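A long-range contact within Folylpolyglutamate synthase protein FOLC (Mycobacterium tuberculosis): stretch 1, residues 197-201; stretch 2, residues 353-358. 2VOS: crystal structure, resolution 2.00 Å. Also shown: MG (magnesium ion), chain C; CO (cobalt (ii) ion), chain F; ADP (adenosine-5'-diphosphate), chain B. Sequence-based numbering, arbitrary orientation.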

# COMPACT_ATOMS: atom_id res chain seq x y z
N ILE A 197 -12.13 -3.53 2.34
CA ILE A 197 -12.59 -2.96 1.07
C ILE A 197 -13.51 -1.74 1.29
O ILE A 197 -14.40 -1.77 2.16
CB ILE A 197 -13.28 -4.07 0.26
CG1 ILE A 197 -12.24 -5.13 -0.15
CG2 ILE A 197 -14.00 -3.48 -0.95
CD1 ILE A 197 -12.88 -6.45 -0.62
N SER A 198 -13.33 -0.67 0.52
CA SER A 198 -14.20 0.52 0.58
C SER A 198 -13.99 1.24 -0.73
O SER A 198 -13.52 0.63 -1.67
CB SER A 198 -13.88 1.42 1.77
OG SER A 198 -12.54 1.85 1.66
N ILE A 199 -14.32 2.52 -0.82
CA ILE A 199 -14.18 3.24 -2.09
C ILE A 199 -12.78 3.88 -2.14
O ILE A 199 -12.25 4.35 -1.13
CB ILE A 199 -15.19 4.35 -2.20
CG1 ILE A 199 -16.63 3.78 -2.32
CG2 ILE A 199 -14.88 5.28 -3.42
CD1 ILE A 199 -16.81 2.72 -3.44
N ASP A 200 -12.20 3.89 -3.31
CA ASP A 200 -10.95 4.63 -3.49
C ASP A 200 -10.99 5.30 -4.82
O ASP A 200 -11.10 6.49 -4.89
CB ASP A 200 -9.79 3.66 -3.38
CG ASP A 200 -8.47 4.28 -3.84
OD1 ASP A 200 -8.34 5.47 -4.01
OD2 ASP A 200 -7.56 3.55 -4.09
N HIS A 201 -10.88 4.52 -5.88
CA HIS A 201 -11.03 5.03 -7.25
C HIS A 201 -12.49 5.35 -7.56
O HIS A 201 -13.35 4.51 -7.41
CB HIS A 201 -10.51 3.99 -8.26
CG HIS A 201 -10.58 4.48 -9.66
ND1 HIS A 201 -9.68 5.39 -10.17
CD2 HIS A 201 -11.52 4.28 -10.62
CE1 HIS A 201 -10.04 5.72 -11.40
NE2 HIS A 201 -11.16 5.07 -11.69
N ALA A 353 -2.50 8.55 2.67
CA ALA A 353 -3.97 8.50 2.61
C ALA A 353 -4.50 9.18 1.36
O ALA A 353 -4.17 10.32 1.06
CB ALA A 353 -4.58 9.14 3.85
N HIS A 354 -5.36 8.48 0.63
CA HIS A 354 -5.89 8.99 -0.63
C HIS A 354 -7.33 8.46 -0.86
O HIS A 354 -7.83 8.41 -2.02
CB HIS A 354 -5.00 8.62 -1.80
CG HIS A 354 -4.84 7.15 -1.97
ND1 HIS A 354 -3.75 6.47 -1.49
CD2 HIS A 354 -5.65 6.23 -2.53
CE1 HIS A 354 -3.87 5.19 -1.78
NE2 HIS A 354 -5.01 5.02 -2.41
N ASN A 355 -8.00 8.11 0.24
CA ASN A 355 -9.41 7.78 0.16
C ASN A 355 -10.05 8.05 1.54
O ASN A 355 -9.35 8.30 2.51
CB ASN A 355 -9.66 6.33 -0.32
CG ASN A 355 -9.27 5.25 0.77
OD1 ASN A 355 -8.52 5.55 1.67
ND2 ASN A 355 -9.85 4.07 0.71
N PRO A 356 -11.39 8.00 1.62
CA PRO A 356 -12.03 8.39 2.89
C PRO A 356 -11.64 7.47 4.03
O PRO A 356 -11.31 7.97 5.09
CB PRO A 356 -13.53 8.27 2.59
CG PRO A 356 -13.59 8.68 1.12
CD PRO A 356 -12.35 7.97 0.51
N ALA A 357 -11.69 6.14 3.83
CA ALA A 357 -11.25 5.22 4.88
C ALA A 357 -9.81 5.51 5.39
O ALA A 357 -9.60 5.52 6.61
CB ALA A 357 -11.36 3.77 4.45
N GLY A 358 -8.83 5.73 4.49
CA GLY A 358 -7.49 6.04 4.91
C GLY A 358 -7.39 7.41 5.61
O GLY A 358 -6.64 7.56 6.59
MG MG C . -5.63 3.16 -3.01
CO CO F . -12.18 4.67 -13.78
PB ADP B . -2.75 0.08 -0.03
O1B ADP B . -1.49 -0.63 -0.45
O2B ADP B . -3.00 1.34 -0.81
O3B ADP B . -3.98 -0.77 0.14
PA ADP B . -1.25 1.07 2.33
O1A ADP B . -0.26 1.69 1.35
O2A ADP B . -0.86 0.22 3.53
O3A ADP B . -2.56 0.51 1.53
O5' ADP B . -1.92 2.38 3.02
C5' ADP B . -2.34 3.55 2.31
C4' ADP B . -2.97 4.47 3.38
O4' ADP B . -4.18 3.84 3.89
C3' ADP B . -2.14 4.64 4.65
O3' ADP B . -1.41 5.85 4.63
C2' ADP B . -3.07 4.76 5.82
O2' ADP B . -3.60 6.13 5.79
C1' ADP B . -4.26 3.98 5.33
N9 ADP B . -4.38 2.57 5.81
C8 ADP B . -3.50 1.52 5.76
N7 ADP B . -4.09 0.40 6.27
C5 ADP B . -5.38 0.72 6.54
C6 ADP B . -6.57 0.03 7.06
N6 ADP B . -6.52 -1.28 7.40
N1 ADP B . -7.67 0.77 7.22
C2 ADP B . -7.79 2.10 6.97
N3 ADP B . -6.76 2.81 6.46
C4 ADP B . -5.57 2.15 6.26
O HOH W 1 -12.92 4.68 1.71
O HOH W 2 -10.68 8.06 -2.92
O HOH W 3 -5.23 3.55 -4.84
O HOH W 4 -5.47 2.62 -0.72
O HOH W 5 -12.41 2.60 -13.46
O HOH W 6 -12.02 6.42 -13.66

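An irregular segment and the loop leading into a helix, more than 150 residues apart in sequence, meet here through a metal ion, one direct hydrogen bond and two bridging waters. Asp200 and Asn355 cover the most surface, and their CA atoms lie 5.1 Å apart; His354 comes next.

Asp200 and His354 are joined chiefly by the magnesium ion. The CA-to-CB bond of Asp200 points sideways to the other stretch, but with chi1 in the t rotamer the carboxylate comes nearer to it. His354, in the p rotamer, likewise starts sideways and brings its ring inward. Asp200 OD2 lies 2.2 Å from MG and His354 NE2 lies 2.0 Å from it, while waters 3 and 4 are also ligands. The two ligand atoms, Asp200 OD2 and His354 NE2, are 3.4 Å apart but are not hydrogen-bonded to each other; both coordinate the metal. A carboxylate supplies negative charge to the cation, and an imidazole nitrogen supplies a lone pair in the plane of its ring. Asp200 OD1 lies at the edge of the ring, near its plane, 3.2 Å from His354 CD2. Water 4 links this site to the nucleotide, donating to ADP O2B over 2.8 Å.

Asn355 suits its place because its amide can donate and accept at once. The CA-to-CB bond of Asn355 points toward the first stretch, and Asn355 CB packs 3.8 Å from Asp200 CA. Asn355 ND2 donates to Ile199 O at 3.0 Å, with an N-H...acceptor angle of 148°, the direct hydrogen bond of the contact. At the other end of the amide, Asn355 OD1 accepts from Gly358 N at 2.8 Å and so caps the helix that begins at Pro356. One side chain thus ties the start of the helix to the backbone of the distant loop. Glycine fits at 358, since a CB in the ideal position would lie 2.9 Å from Asn355 OD1 and clash with it.

Water extends these links. Water 1 donates to Ile199 O and accepts from Ala357 N, each at 2.9 Å, and also hydrogen-bonds to Ser198 OG at 2.9 Å. The CA-to-CB bond of Ser198 points toward the second stretch, and Ser198 OG lies 3.6 Å from Ala357 CB. Water 2 donates both to Asp200 O, at 2.6 Å, and to His354 O, at 3.0 Å, so the residues that share the metal are also bridged through their backbones.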